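Local coordinates for protein tyrosine--tRNA ligase (Pyrococcus horikoshii, PDB 2CYC) that probably attaches tyrosine to tRNA(Tyr) in two steps, activating the amino acid with ATP and then passing it to the acceptor end of the tRNA, at residues Ala186-Asp189 against Gln190-Ala193; Lys244-Lys247 against Ala248-Met252. All coordinates share one frame; numbering follows the deposited sequence.

Contact 1 of 2, residues Ala186-Asp189 against Gln190-Ala193. With TYR (tyrosine), chain C.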
# COMPACT_ATOMS: atom_id res chain seq x y z
N ALA A 186 8.19 -19.85 8.47
CA ALA A 186 7.18 -20.09 7.44
C ALA A 186 7.54 -21.32 6.62
O ALA A 186 8.61 -21.91 6.79
CB ALA A 186 7.08 -18.88 6.49
N GLY A 187 6.62 -21.71 5.74
CA GLY A 187 6.89 -22.81 4.84
C GLY A 187 7.75 -22.20 3.74
O GLY A 187 7.73 -20.97 3.56
N MET A 188 8.50 -23.03 3.02
CA MET A 188 9.39 -22.60 1.95
C MET A 188 8.82 -21.65 0.89
O MET A 188 9.57 -20.86 0.33
CB MET A 188 9.98 -23.82 1.23
CG MET A 188 11.23 -24.39 1.86
SD MET A 188 12.64 -23.27 1.78
CE MET A 188 13.15 -23.43 0.07
N ASP A 189 7.52 -21.73 0.63
CA ASP A 189 6.92 -20.87 -0.38
C ASP A 189 6.76 -19.41 0.04
O ASP A 189 6.34 -18.56 -0.76
CB ASP A 189 5.56 -21.43 -0.86
CG ASP A 189 4.58 -21.71 0.27
OD1 ASP A 189 4.84 -21.35 1.44
OD2 ASP A 189 3.52 -22.30 -0.01
N GLN A 190 7.11 -19.10 1.28
CA GLN A 190 7.02 -17.73 1.77
C GLN A 190 8.40 -17.08 1.81
O GLN A 190 8.51 -15.92 2.19
CB GLN A 190 6.45 -17.71 3.19
CG GLN A 190 5.10 -18.38 3.33
CD GLN A 190 4.08 -17.74 2.44
OE1 GLN A 190 3.79 -16.54 2.56
NE2 GLN A 190 3.52 -18.53 1.53
N ARG A 191 9.44 -17.81 1.42
CA ARG A 191 10.81 -17.30 1.52
C ARG A 191 11.09 -15.95 0.87
O ARG A 191 11.94 -15.20 1.35
CB ARG A 191 11.82 -18.35 1.01
CG ARG A 191 11.91 -18.50 -0.51
CD ARG A 191 12.86 -19.64 -0.86
NE ARG A 191 14.20 -19.40 -0.34
CZ ARG A 191 15.09 -18.60 -0.91
NH1 ARG A 191 16.29 -18.44 -0.36
NH2 ARG A 191 14.79 -17.97 -2.04
N LYS A 192 10.39 -15.64 -0.22
CA LYS A 192 10.62 -14.36 -0.88
C LYS A 192 10.40 -13.18 0.06
O LYS A 192 11.15 -12.21 0.03
CB LYS A 192 9.72 -14.22 -2.10
CG LYS A 192 10.20 -15.02 -3.30
CD LYS A 192 9.19 -14.91 -4.43
CE LYS A 192 9.60 -15.74 -5.63
NZ LYS A 192 8.59 -15.60 -6.71
N ALA A 193 9.35 -13.26 0.88
CA ALA A 193 9.04 -12.18 1.80
C ALA A 193 10.14 -12.02 2.83
O ALA A 193 10.45 -10.91 3.28
CB ALA A 193 7.70 -12.45 2.50
N TYR C . 1.39 -15.40 3.21
CA TYR C . 1.14 -16.46 4.23
C TYR C . 0.44 -17.66 3.59
O TYR C . 0.02 -17.54 2.41
CB TYR C . 0.28 -15.90 5.37
CG TYR C . 0.97 -14.80 6.16
CD1 TYR C . 2.15 -15.05 6.85
CD2 TYR C . 0.43 -13.51 6.22
CE1 TYR C . 2.80 -14.03 7.58
CE2 TYR C . 1.05 -12.50 6.95
CZ TYR C . 2.23 -12.76 7.62
OH TYR C . 2.85 -11.74 8.33
OXT TYR C . 0.30 -18.69 4.27
O HOH W 1 8.60 -17.23 -1.77
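Gln190 sets CG beside its backbone N (chi1 -56°) and bends again at chi2, while Asp189 holds CG between its backbone N and carbonyl carbon (chi1 54°); these torsions swing the Gln190 amide over the Asp189 carboxylate, so that Gln190 NE2 lies above Asp189 OD1 and donates to it at 3.1 Å. The carboxylate plane stands 90° to the amide; its other oxygen, OD2, is held in a salt bridge by Lys251. At the amide's other end, Gln190 OE1 accepts from N of the bound tyrosine at 2.7 Å. Gln172 also donates to OE1 and NE2 also to the carbonyl of Ile152, fixing the flip of the amide. Ala186 CB packs on Gln190 CB at 3.6 Å. Gln190 N donates to Gly187 O at 3.0 Å and Arg191 N to Met188 O at 3.2 Å, two i to i+3 bonds forming the 3-10 turn into the helix. One water bridges Asp189 O and Lys192 N. Met188 CE lies 3.9 Å from Arg191 CD, and the guanidinium beyond forms a salt bridge with Glu17. The turn joins strand 183-187 to helix 191-200, with strand 183-187 parallel to 214-223 and the Met188 and Arg191 side chains resting against strand 15-19.

Contact 2 of 2, residues Lys244-Lys247 against Ala248-Met252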
# COMPACT_ATOMS: atom_id res chain seq x y z
N LYS A 244 11.06 -29.83 -9.47
CA LYS A 244 10.74 -28.69 -8.60
C LYS A 244 9.39 -28.05 -8.97
O LYS A 244 8.52 -27.85 -8.12
CB LYS A 244 11.85 -27.64 -8.69
CG LYS A 244 11.52 -26.32 -8.02
CD LYS A 244 12.66 -25.32 -8.16
CE LYS A 244 13.84 -25.69 -7.27
NZ LYS A 244 13.51 -25.56 -5.82
N GLU A 245 9.23 -27.74 -10.25
CA GLU A 245 8.01 -27.13 -10.78
C GLU A 245 6.75 -27.91 -10.36
O GLU A 245 5.78 -27.33 -9.85
CB GLU A 245 8.11 -27.07 -12.30
CG GLU A 245 6.85 -26.62 -13.03
CD GLU A 245 6.82 -27.11 -14.47
OE1 GLU A 245 7.79 -26.86 -15.21
OE2 GLU A 245 5.82 -27.76 -14.86
N ILE A 246 6.76 -29.22 -10.59
CA ILE A 246 5.61 -30.05 -10.25
C ILE A 246 5.40 -30.12 -8.73
O ILE A 246 4.25 -30.08 -8.27
CB ILE A 246 5.76 -31.48 -10.83
CG1 ILE A 246 5.64 -31.42 -12.36
CG2 ILE A 246 4.72 -32.41 -10.23
CD1 ILE A 246 5.78 -32.77 -13.05
N LYS A 247 6.49 -30.21 -7.97
CA LYS A 247 6.36 -30.27 -6.52
C LYS A 247 5.67 -29.01 -6.00
O LYS A 247 4.81 -29.08 -5.11
CB LYS A 247 7.73 -30.44 -5.85
CG LYS A 247 8.28 -31.87 -5.96
CD LYS A 247 9.39 -32.14 -4.95
CE LYS A 247 10.65 -31.35 -5.26
NZ LYS A 247 11.72 -31.58 -4.25
N ALA A 248 6.02 -27.86 -6.56
CA ALA A 248 5.41 -26.59 -6.16
C ALA A 248 3.92 -26.63 -6.43
O ALA A 248 3.11 -26.10 -5.66
CB ALA A 248 6.05 -25.43 -6.92
N GLN A 249 3.54 -27.26 -7.54
CA GLN A 249 2.14 -27.38 -7.92
C GLN A 249 1.38 -28.43 -7.11
O GLN A 249 0.18 -28.28 -6.84
CB GLN A 249 2.03 -27.74 -9.40
CG GLN A 249 2.53 -26.66 -10.35
CD GLN A 249 2.76 -27.19 -11.75
OE1 GLN A 249 1.93 -27.93 -12.29
NE2 GLN A 249 3.89 -26.82 -12.35
N MET A 250 2.09 -29.48 -6.72
CA MET A 250 1.49 -30.59 -5.99
C MET A 250 1.44 -30.47 -4.47
O MET A 250 0.86 -31.33 -3.80
CB MET A 250 2.20 -31.89 -6.38
CG MET A 250 2.12 -32.22 -7.88
SD MET A 250 0.41 -32.51 -8.42
CE MET A 250 -0.09 -30.86 -8.95
N LYS A 251 2.02 -29.40 -3.92
CA LYS A 251 2.00 -29.21 -2.46
C LYS A 251 0.56 -29.26 -1.94
O LYS A 251 -0.36 -28.73 -2.58
CB LYS A 251 2.68 -27.89 -2.07
CG LYS A 251 1.98 -26.64 -2.56
CD LYS A 251 2.87 -25.42 -2.34
CE LYS A 251 2.18 -24.13 -2.74
NZ LYS A 251 3.14 -22.99 -2.79
N MET A 252 0.37 -29.90 -0.80
CA MET A 252 -0.95 -30.07 -0.20
C MET A 252 -1.83 -28.83 -0.08
O MET A 252 -3.06 -28.95 -0.13
CB MET A 252 -0.80 -30.73 1.17
CG MET A 252 -2.12 -31.05 1.85
SD MET A 252 -2.06 -32.64 2.71
CE MET A 252 -0.66 -32.34 3.82
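Glu245 and Gln249, one helical turn apart, lie side by side with carboxylate and amide nearly coplanar (6° apart). Gln249 NE2 gives Glu245 OE2 a weak hydrogen bond of 3.3 Å, so the pair rests on this side-by-side run as much as on the bond itself. Glu245 turns CG anti to its own N (chi1 173°) and stays extended, which carries the carboxylate alongside the glutamine. With an alanine here instead of Gln249, the carboxylate of Glu245 would probably lose this weak donor and be freer to turn. Another i to i+4 pair is apolar: Ile246 CG2 meets Met250 CG at 3.5 Å, with Ile237 and Tyr286 touching the two side chains from loops. Beneath these pairs runs the helix backbone, Ala248 N to Lys244 O at 2.9 Å, Gln249 N to Glu245 O at 3.2 Å and Met250 N to Ile246 O at 2.7 Å. Helix 240-250 ends here: Lys251 departs from helical angles, Met250 O accepts from Gln230, and the chain enters the KMSKS motif. Lys247 makes a cation-pi contact with Phe243 one turn back. The chemistry is thus a surface helix end carrying one weak polar link and one apolar one; the strong charged bond belongs to Lys251, whose NZ forms a salt bridge with Asp189 that restrains the position of the lysine side chain.

In the fold
Contacts 1 and 2 follow one another along the chain, their centres about 14 Å apart, and meet through a salt bridge: Asp189 OD2 to Lys251 NZ, 2.9 Å. The Asp189 carboxylate therefore links the tyrosine pocket and the KMSKS motif structurally, since its other oxygen, OD1, accepts from Gln190 NE2. Contact 1 borders the amino acid directly, within a pocket that also includes Tyr37, Tyr168, Gln172 and Asp175. Contact 2 stands further off: between nearest atoms, the Lys251 side chain is about 8 Å from the bound tyrosine, about 6 Å from that of Gln190 and about 3 Å from that of Lys254, a predicted ATP-binding residue, consistent with its motif lying on the nucleotide side of a class I synthetase site.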